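Local coordinates for protein arsenite methyltransferase (Chlamydomonas reinhardtii, PDB 5EVJ) that probably transfers methyl groups from S-adenosyl-L-methionine to trivalent, thiol-bound arsenic, giving mono-, di- and trimethylated products, at residues A[85-90]-A[165-170]; A[192-197]-A[272-277]. The protein carries 15 engineered substitutions. All coordinates share one frame; numbering follows the deposited sequence.

Contact 1 (A[85-90]-A[165-170]); sequences LRVLDL and LVISNC
Leu-88 and Ile-167 sit at the centre of a parallel strand pair whose axes, for 86-90 and 165-169, are twisted by 24° and approach to 4.6 Å. Four backbone bonds fix the register. Arg-86 O accepts from Leu-165 N at 3.2 Å, and Leu-88 N gives its proton to Leu-165 O at 2.9 Å. Farther on, Ile-167 N reaches Leu-88 O at 2.7 Å, with a C=O...N angle of 174°, and Leu-90 N meets Ile-167 O at 2.7 Å. Leu-88 is therefore satisfied at both N and O by the facing strand, as is Ile-167. Beyond Leu-90 the bonding passes to a water, which accepts from Asn-169 N at 2.8 Å and lies within reach of Leu-90 O, though its protons have other possible acceptors. Asn-169 ND2 is held from outside, by Asp-97 and Gly-75.

Asp-89 OD1 lies against Ile-167 CG1 at 3.2 Å; a chi1 of 82° puts CG1 between the backbone N and carbonyl carbon, leaning toward the carboxylate. An alanine in place of Asp-89 would probably leave a gap beside Ile-167 CG1 and weaken the side chain's packing on Asp-97 and Ala-98. On the reverse face, Leu-90 CG rests on Val-166 CG1 at 3.8 Å.

These are neighbouring central parallel strands of a Rossmann-like methyltransferase sheet, with helices on each face: Leu-88, Leu-90 and Val-166 pack on helix 178-188 through Val-181, Ala-185 and Val-188, while Asp-89 opposite meets helix 96-104. Strand 110-115 bonds to the other edge of 86-90, through Ser-110 and Thr-112, and strand 193-202 flanks 165-169.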
ATOM      1  N   LEU A  85     -14.545   4.530  -1.675  1.00 20.56           N
ATOM      2  CA  LEU A  85     -13.930   3.431  -2.441  1.00 22.57           C
ATOM      3  C   LEU A  85     -14.077   2.019  -1.819  1.00 22.13           C
ATOM      4  O   LEU A  85     -14.450   1.852  -0.660  1.00 20.22           O
ATOM      5  CB  LEU A  85     -12.421   3.745  -2.654  1.00 20.13           C
ATOM      6  CG  LEU A  85     -12.195   5.055  -3.417  1.00 25.12           C
ATOM      7  CD1 LEU A  85     -10.706   5.344  -3.669  1.00 18.77           C
ATOM      8  CD2 LEU A  85     -13.074   5.240  -4.691  1.00 19.15           C
ATOM      9  N   ARG A  86     -13.661   1.006  -2.565  1.00 25.21           N
ATOM     10  CA  ARG A  86     -13.638  -0.378  -2.021  1.00 25.13           C
ATOM     11  C   ARG A  86     -12.193  -0.818  -1.775  1.00 24.03           C
ATOM     12  O   ARG A  86     -11.352  -0.755  -2.698  1.00 25.10           O
ATOM     13  CB  ARG A  86     -14.343  -1.313  -2.984  1.00 26.44           C
ATOM     14  CG  ARG A  86     -15.769  -0.793  -3.355  1.00 35.03           C
ATOM     15  CD  ARG A  86     -16.362  -1.473  -4.595  1.00 37.02           C
ATOM     16  NE  ARG A  86     -15.329  -1.513  -5.651  1.00 53.88           N
ATOM     17  CZ  ARG A  86     -15.489  -1.307  -6.970  1.00 51.85           C
ATOM     18  NH1 ARG A  86     -16.668  -1.025  -7.512  1.00 58.80           N
ATOM     19  NH2 ARG A  86     -14.438  -1.367  -7.760  1.00 44.45           N
ATOM     20  N   VAL A  87     -11.935  -1.293  -0.555  1.00 21.25           N
ATOM     21  CA  VAL A  87     -10.654  -1.592  -0.101  1.00 21.81           C
ATOM     22  C   VAL A  87     -10.562  -3.035   0.296  1.00 24.93           C
ATOM     23  O   VAL A  87     -11.382  -3.521   1.051  1.00 27.92           O
ATOM     24  CB  VAL A  87     -10.377  -0.758   1.167  1.00 21.93           C
ATOM     25  CG1 VAL A  87      -9.045  -1.161   1.816  1.00 19.32           C
ATOM     26  CG2 VAL A  87     -10.395   0.735   0.824  1.00 19.47           C
ATOM     27  N   LEU A  88      -9.491  -3.693  -0.118  1.00 26.17           N
ATOM     28  CA  LEU A  88      -9.169  -5.054   0.309  1.00 22.19           C
ATOM     29  C   LEU A  88      -7.955  -5.006   1.230  1.00 26.22           C
ATOM     30  O   LEU A  88      -6.913  -4.457   0.881  1.00 22.75           O
ATOM     31  CB  LEU A  88      -8.878  -5.909  -0.927  1.00 22.83           C
ATOM     32  CG  LEU A  88      -8.464  -7.366  -0.665  1.00 24.71           C
ATOM     33  CD1 LEU A  88      -9.594  -8.139   0.077  1.00 25.23           C
ATOM     34  CD2 LEU A  88      -8.152  -8.003  -2.001  1.00 20.31           C
ATOM     35  N   ASP A  89      -8.097  -5.561   2.429  1.00 30.82           N
ATOM     36  CA  ASP A  89      -7.069  -5.545   3.425  1.00 29.40           C
ATOM     37  C   ASP A  89      -6.566  -6.983   3.520  1.00 30.49           C
ATOM     38  O   ASP A  89      -7.305  -7.900   3.915  1.00 26.68           O
ATOM     39  CB  ASP A  89      -7.652  -5.077   4.739  1.00 33.25           C
ATOM     40  CG  ASP A  89      -6.593  -4.966   5.842  1.00 38.47           C
ATOM     41  OD1 ASP A  89      -5.451  -4.684   5.485  1.00 39.77           O
ATOM     42  OD2 ASP A  89      -6.874  -5.169   7.063  1.00 37.35           O
ATOM     43  N   LEU A  90      -5.346  -7.198   3.029  1.00 30.38           N
ATOM     44  CA  LEU A  90      -4.730  -8.521   3.026  1.00 29.84           C
ATOM     45  C   LEU A  90      -4.084  -8.835   4.368  1.00 28.39           C
ATOM     46  O   LEU A  90      -3.191  -8.155   4.756  1.00 30.02           O
ATOM     47  CB  LEU A  90      -3.644  -8.610   1.967  1.00 28.86           C
ATOM     48  CG  LEU A  90      -4.013  -8.480   0.476  1.00 30.34           C
ATOM     49  CD1 LEU A  90      -2.721  -8.688  -0.306  1.00 25.41           C
ATOM     50  CD2 LEU A  90      -5.082  -9.441  -0.012  1.00 26.12           C
ATOM     51  N   LEU A 165      -8.415  -0.302  -3.875  1.00 19.40           N
ATOM     52  CA  LEU A 165      -7.188  -0.283  -3.130  1.00 19.14           C
ATOM     53  C   LEU A 165      -7.022  -1.659  -2.619  1.00 23.43           C
ATOM     54  O   LEU A 165      -8.026  -2.298  -2.147  1.00 22.51           O
ATOM     55  CB  LEU A 165      -7.248   0.614  -1.854  1.00 19.83           C
ATOM     56  CG  LEU A 165      -6.978   2.108  -2.005  1.00 21.71           C
ATOM     57  CD1 LEU A 165      -5.579   2.372  -2.545  1.00 18.45           C
ATOM     58  CD2 LEU A 165      -7.995   2.782  -2.968  1.00 21.71           C
ATOM     59  N   VAL A 166      -5.753  -2.106  -2.602  1.00 22.85           N
ATOM     60  CA  VAL A 166      -5.391  -3.310  -1.875  1.00 21.86           C
ATOM     61  C   VAL A 166      -4.360  -2.861  -0.902  1.00 22.11           C
ATOM     62  O   VAL A 166      -3.415  -2.198  -1.294  1.00 25.81           O
ATOM     63  CB  VAL A 166      -4.885  -4.462  -2.812  1.00 22.01           C
ATOM     64  CG1 VAL A 166      -4.356  -5.603  -2.000  1.00 20.97           C
ATOM     65  CG2 VAL A 166      -6.034  -5.004  -3.664  1.00 23.12           C
ATOM     66  N   ILE A 167      -4.534  -3.194   0.381  1.00 22.95           N
ATOM     67  CA  ILE A 167      -3.611  -2.783   1.444  1.00 22.96           C
ATOM     68  C   ILE A 167      -3.168  -3.990   2.280  1.00 24.17           C
ATOM     69  O   ILE A 167      -3.864  -5.040   2.320  1.00 19.34           O
ATOM     70  CB  ILE A 167      -4.144  -1.649   2.392  1.00 23.39           C
ATOM     71  CG1 ILE A 167      -5.060  -2.233   3.476  1.00 25.37           C
ATOM     72  CG2 ILE A 167      -4.690  -0.433   1.600  1.00 20.08           C
ATOM     73  CD1 ILE A 167      -5.829  -1.180   4.301  1.00 26.51           C
ATOM     74  N   SER A 168      -2.013  -3.822   2.952  1.00 23.87           N
ATOM     75  CA  SER A 168      -1.374  -4.906   3.658  1.00 25.85           C
ATOM     76  C   SER A 168      -0.393  -4.346   4.635  1.00 28.93           C
ATOM     77  O   SER A 168       0.183  -3.295   4.416  1.00 24.72           O
ATOM     78  CB  SER A 168      -0.602  -5.809   2.700  1.00 28.74           C
ATOM     79  OG  SER A 168      -0.405  -7.081   3.290  1.00 32.92           O
ATOM     80  N   ASN A 169      -0.147  -5.080   5.716  1.00 33.13           N
ATOM     81  CA  ASN A 169       0.755  -4.552   6.722  1.00 34.71           C
ATOM     82  C   ASN A 169       1.667  -5.655   7.246  1.00 36.73           C
ATOM     83  O   ASN A 169       1.263  -6.439   8.125  1.00 37.85           O
ATOM     84  CB  ASN A 169      -0.066  -3.880   7.808  1.00 32.14           C
ATOM     85  CG  ASN A 169       0.775  -3.036   8.739  1.00 38.76           C
ATOM     86  OD1 ASN A 169       1.993  -3.203   8.804  1.00 48.27           O
ATOM     87  ND2 ASN A 169       0.127  -2.154   9.514  1.00 32.73           N
ATOM     88  N   CYS A 170       2.858  -5.780   6.643  1.00 36.48           N
ATOM     89  CA  CYS A 170       3.913  -6.673   7.139  1.00 32.82           C
ATOM     90  C   CYS A 170       3.500  -8.085   7.226  1.00 34.30           C
ATOM     91  O   CYS A 170       3.746  -8.693   8.265  1.00 38.68           O
ATOM     92  CB  CYS A 170       4.312  -6.289   8.570  1.00 41.97           C
ATOM     93  SG  CYS A 170       6.009  -5.713   8.804  1.00 59.07           S
TER
HETATM   94  O   HOH W   1      -1.866  -6.652   7.228  1.00 27.33           O

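Contact 2 (A[192-197]-A[272-277]); sequences GGEMHF and RLFKVP
Glu-194 and Arg-272 pair across two antiparallel strands, with carboxylate and guanidinium planes 29° apart. Arg-272 NH2 meets the syn side of Glu-194 OE1 at 3.0 Å, and the N-H...O angle of 172° shows a nearly straight bond. NE points to OE2 in the same salt bridge, although the position of OE2 is less certain. With CG anti to the backbone N (chi1 -178°), the extended Glu-194 chain runs over the Phe-274 ring: CG stands 3.9 Å from the centroid in a CH-pi contact, and the carboxylate stacks on the same ring. The His-196 ring stands nearly upright to the guanidinium with its CD2-NE2 edge toward it, NE2 over one face and offset toward the rim.

On the other side of the sheet Met-195 and Leu-273 lie alongside each other, CB to CB 3.9 Å, and Leu-273 CD2 touches Phe-197 CE1 at 3.7 Å. The backbone bonds Met-195 N to Leu-273 O (2.7 Å) and Leu-273 N to Met-195 O (2.8 Å) set this register; Lys-275 N to Gly-193 O continues it, but Gly-192 N, one residue out of step, takes Lys-275 O, consistent with a G1-type beta bulge.

In the second shell, Tyr-332 OH bonds Glu-194 OE1, while Tyr-304 OH and Leu-306 O hold Arg-272 NH1. Strand 266-274, antiparallel between 193-202 and 243-249, gives the strand order 3-2-1-4-5-7-6 that marks the class I, Rossmann-like methyltransferase fold.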
ATOM      1  N   GLY A 192      -6.863   2.096 -12.498  1.00 20.16           N
ATOM      2  CA  GLY A 192      -6.659   3.345 -11.741  1.00 18.55           C
ATOM      3  C   GLY A 192      -6.585   3.099 -10.253  1.00 18.61           C
ATOM      4  O   GLY A 192      -6.405   4.057  -9.445  1.00 18.43           O
ATOM      5  N   GLY A 193      -6.607   1.823  -9.874  1.00 17.15           N
ATOM      6  CA  GLY A 193      -6.425   1.455  -8.455  1.00 17.06           C
ATOM      7  C   GLY A 193      -4.985   1.323  -8.032  1.00 18.69           C
ATOM      8  O   GLY A 193      -4.066   1.446  -8.829  1.00 21.56           O
ATOM      9  N   GLU A 194      -4.782   0.990  -6.774  1.00 19.31           N
ATOM     10  CA  GLU A 194      -3.493   0.949  -6.218  1.00 18.16           C
ATOM     11  C   GLU A 194      -3.370  -0.186  -5.153  1.00 18.89           C
ATOM     12  O   GLU A 194      -4.254  -0.358  -4.307  1.00 19.05           O
ATOM     13  CB  GLU A 194      -3.216   2.308  -5.540  1.00 18.07           C
ATOM     14  CG  GLU A 194      -1.826   2.430  -4.939  1.00 18.00           C
ATOM     15  CD  GLU A 194      -1.647   3.591  -3.948  1.00 21.53           C
ATOM     16  OE1 GLU A 194      -2.523   4.483  -3.835  1.00 20.96           O
ATOM     17  OE2 GLU A 194      -0.581   3.642  -3.266  1.00 22.55           O
ATOM     18  N   MET A 195      -2.235  -0.877  -5.155  1.00 18.40           N
ATOM     19  CA  MET A 195      -1.807  -1.620  -3.997  1.00 19.91           C
ATOM     20  C   MET A 195      -0.891  -0.734  -3.192  1.00 19.04           C
ATOM     21  O   MET A 195       0.101  -0.300  -3.680  1.00 22.98           O
ATOM     22  CB  MET A 195      -1.091  -2.895  -4.381  1.00 21.80           C
ATOM     23  CG  MET A 195      -0.678  -3.698  -3.136  1.00 23.31           C
ATOM     24  SD  MET A 195      -0.175  -5.372  -3.647  1.00 27.86           S
ATOM     25  CE  MET A 195       0.267  -5.995  -2.010  1.00 18.61           C
ATOM     26  N   HIS A 196      -1.240  -0.480  -1.944  1.00 19.07           N
ATOM     27  CA  HIS A 196      -0.595   0.448  -1.067  1.00 19.41           C
ATOM     28  C   HIS A 196      -0.330  -0.341   0.229  1.00 23.17           C
ATOM     29  O   HIS A 196      -1.254  -0.668   0.963  1.00 26.54           O
ATOM     30  CB  HIS A 196      -1.520   1.582  -0.781  1.00 17.22           C
ATOM     31  CG  HIS A 196      -0.897   2.747  -0.101  1.00 20.61           C
ATOM     32  ND1 HIS A 196      -0.648   2.774   1.263  1.00 24.12           N
ATOM     33  CD2 HIS A 196      -0.599   3.987  -0.555  1.00 20.19           C
ATOM     34  CE1 HIS A 196      -0.177   3.956   1.606  1.00 20.30           C
ATOM     35  NE2 HIS A 196      -0.086   4.689   0.515  1.00 21.91           N
ATOM     36  N   PHE A 197       0.924  -0.593   0.552  1.00 22.71           N
ATOM     37  CA  PHE A 197       1.230  -1.542   1.635  1.00 24.74           C
ATOM     38  C   PHE A 197       2.622  -1.319   2.238  1.00 26.18           C
ATOM     39  O   PHE A 197       3.503  -0.719   1.595  1.00 26.69           O
ATOM     40  CB  PHE A 197       1.068  -2.959   1.084  1.00 23.64           C
ATOM     41  CG  PHE A 197       2.211  -3.449   0.286  1.00 20.85           C
ATOM     42  CD1 PHE A 197       2.477  -2.954  -0.981  1.00 21.11           C
ATOM     43  CD2 PHE A 197       3.002  -4.478   0.796  1.00 21.31           C
ATOM     44  CE1 PHE A 197       3.543  -3.457  -1.756  1.00 18.54           C
ATOM     45  CE2 PHE A 197       4.029  -5.010   0.071  1.00 18.57           C
ATOM     46  CZ  PHE A 197       4.325  -4.479  -1.208  1.00 22.84           C
ATOM     47  N   ARG A 272       3.867   2.034  -3.181  1.00 18.39           N
ATOM     48  CA  ARG A 272       2.718   2.378  -3.950  1.00 19.95           C
ATOM     49  C   ARG A 272       2.775   1.698  -5.309  1.00 23.00           C
ATOM     50  O   ARG A 272       3.671   1.970  -6.118  1.00 26.18           O
ATOM     51  CB  ARG A 272       2.607   3.880  -4.094  1.00 17.54           C
ATOM     52  CG  ARG A 272       2.628   4.561  -2.722  1.00 17.16           C
ATOM     53  CD  ARG A 272       2.115   6.000  -2.891  1.00 21.52           C
ATOM     54  NE  ARG A 272       0.655   6.086  -3.039  1.00 21.79           N
ATOM     55  CZ  ARG A 272      -0.102   7.153  -2.742  1.00 22.86           C
ATOM     56  NH1 ARG A 272       0.444   8.282  -2.325  1.00 19.84           N
ATOM     57  NH2 ARG A 272      -1.458   7.091  -2.847  1.00 23.17           N
ATOM     58  N   LEU A 273       1.783   0.835  -5.570  1.00 21.92           N
ATOM     59  CA  LEU A 273       1.770   0.028  -6.757  1.00 21.38           C
ATOM     60  C   LEU A 273       0.474   0.324  -7.518  1.00 23.84           C
ATOM     61  O   LEU A 273      -0.598  -0.301  -7.257  1.00 22.46           O
ATOM     62  CB  LEU A 273       1.861  -1.412  -6.366  1.00 20.97           C
ATOM     63  CG  LEU A 273       3.206  -2.140  -6.238  1.00 27.37           C
ATOM     64  CD1 LEU A 273       4.350  -1.283  -5.714  1.00 23.78           C
ATOM     65  CD2 LEU A 273       3.031  -3.412  -5.405  1.00 26.12           C
ATOM     66  N   PHE A 274       0.574   1.241  -8.476  1.00 18.95           N
ATOM     67  CA  PHE A 274      -0.584   1.677  -9.184  1.00 18.31           C
ATOM     68  C   PHE A 274      -0.799   0.830 -10.336  1.00 20.53           C
ATOM     69  O   PHE A 274       0.201   0.393 -10.991  1.00 21.31           O
ATOM     70  CB  PHE A 274      -0.411   3.097  -9.700  1.00 15.37           C
ATOM     71  CG  PHE A 274      -0.616   4.116  -8.644  1.00 16.06           C
ATOM     72  CD1 PHE A 274      -1.905   4.651  -8.404  1.00 15.54           C
ATOM     73  CD2 PHE A 274       0.451   4.528  -7.844  1.00 14.05           C
ATOM     74  CE1 PHE A 274      -2.107   5.596  -7.403  1.00 17.61           C
ATOM     75  CE2 PHE A 274       0.257   5.483  -6.866  1.00 15.48           C
ATOM     76  CZ  PHE A 274      -1.020   6.048  -6.620  1.00 16.33           C
ATOM     77  N   LYS A 275      -2.099   0.692 -10.663  1.00 18.55           N
ATOM     78  CA  LYS A 275      -2.487  -0.055 -11.832  1.00 17.93           C
ATOM     79  C   LYS A 275      -3.146   0.866 -12.863  1.00 15.88           C
ATOM     80  O   LYS A 275      -4.229   1.324 -12.677  1.00 16.22           O
ATOM     81  CB  LYS A 275      -3.393  -1.236 -11.418  1.00 16.77           C
ATOM     82  CG  LYS A 275      -4.059  -1.897 -12.606  1.00 16.23           C
ATOM     83  CD  LYS A 275      -4.716  -3.236 -12.270  1.00 16.79           C
ATOM     84  CE  LYS A 275      -5.606  -3.815 -13.440  1.00 17.71           C
ATOM     85  NZ  LYS A 275      -6.278  -5.134 -12.979  1.00 18.42           N
ATOM     86  N   VAL A 276      -2.506   1.098 -13.971  1.00 16.95           N
ATOM     87  CA  VAL A 276      -3.134   1.946 -15.000  1.00 20.03           C
ATOM     88  C   VAL A 276      -2.827   1.304 -16.328  1.00 20.25           C
ATOM     89  O   VAL A 276      -1.851   1.652 -17.007  1.00 24.67           O
ATOM     90  CB  VAL A 276      -2.655   3.428 -14.916  1.00 18.25           C
ATOM     91  CG1 VAL A 276      -3.477   4.258 -15.861  1.00 19.83           C
ATOM     92  CG2 VAL A 276      -2.741   3.951 -13.483  1.00 16.64           C
ATOM     93  N   PRO A 277      -3.624   0.309 -16.682  1.00 21.90           N
ATOM     94  CA  PRO A 277      -3.240  -0.586 -17.790  1.00 24.89           C
ATOM     95  C   PRO A 277      -2.824   0.147 -19.040  1.00 23.41           C
ATOM     96  O   PRO A 277      -3.506   1.056 -19.498  1.00 24.63           O
ATOM     97  CB  PRO A 277      -4.530  -1.447 -18.033  1.00 24.43           C
ATOM     98  CG  PRO A 277      -5.170  -1.497 -16.652  1.00 23.96           C
ATOM     99  CD  PRO A 277      -4.923  -0.083 -16.082  1.00 24.98           C
TER

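How the contacts relate
Contacts 1 and 2, with centres 11 Å apart, are successive pairings in one mixed sheet: 165-170 and 192-197 lie on the adjacent strands 163-169 and 193-202, so the order runs 85-90, 165-170, 192-197, 272-277. Two probable hydrogen bonds join them, Val-166 O to His-196 N at 2.8 Å and Val-166 N to Glu-194 O at 2.9 Å; Ser-168 O also packs on Phe-197 CB at 3.5 Å. Contact 1 is parallel and contact 2 antiparallel, so of these three steps only the last reverses direction. In this family the cofactor is bound near the glycine-rich turn that follows strand 86-90, which probably places contact 1 nearer that site.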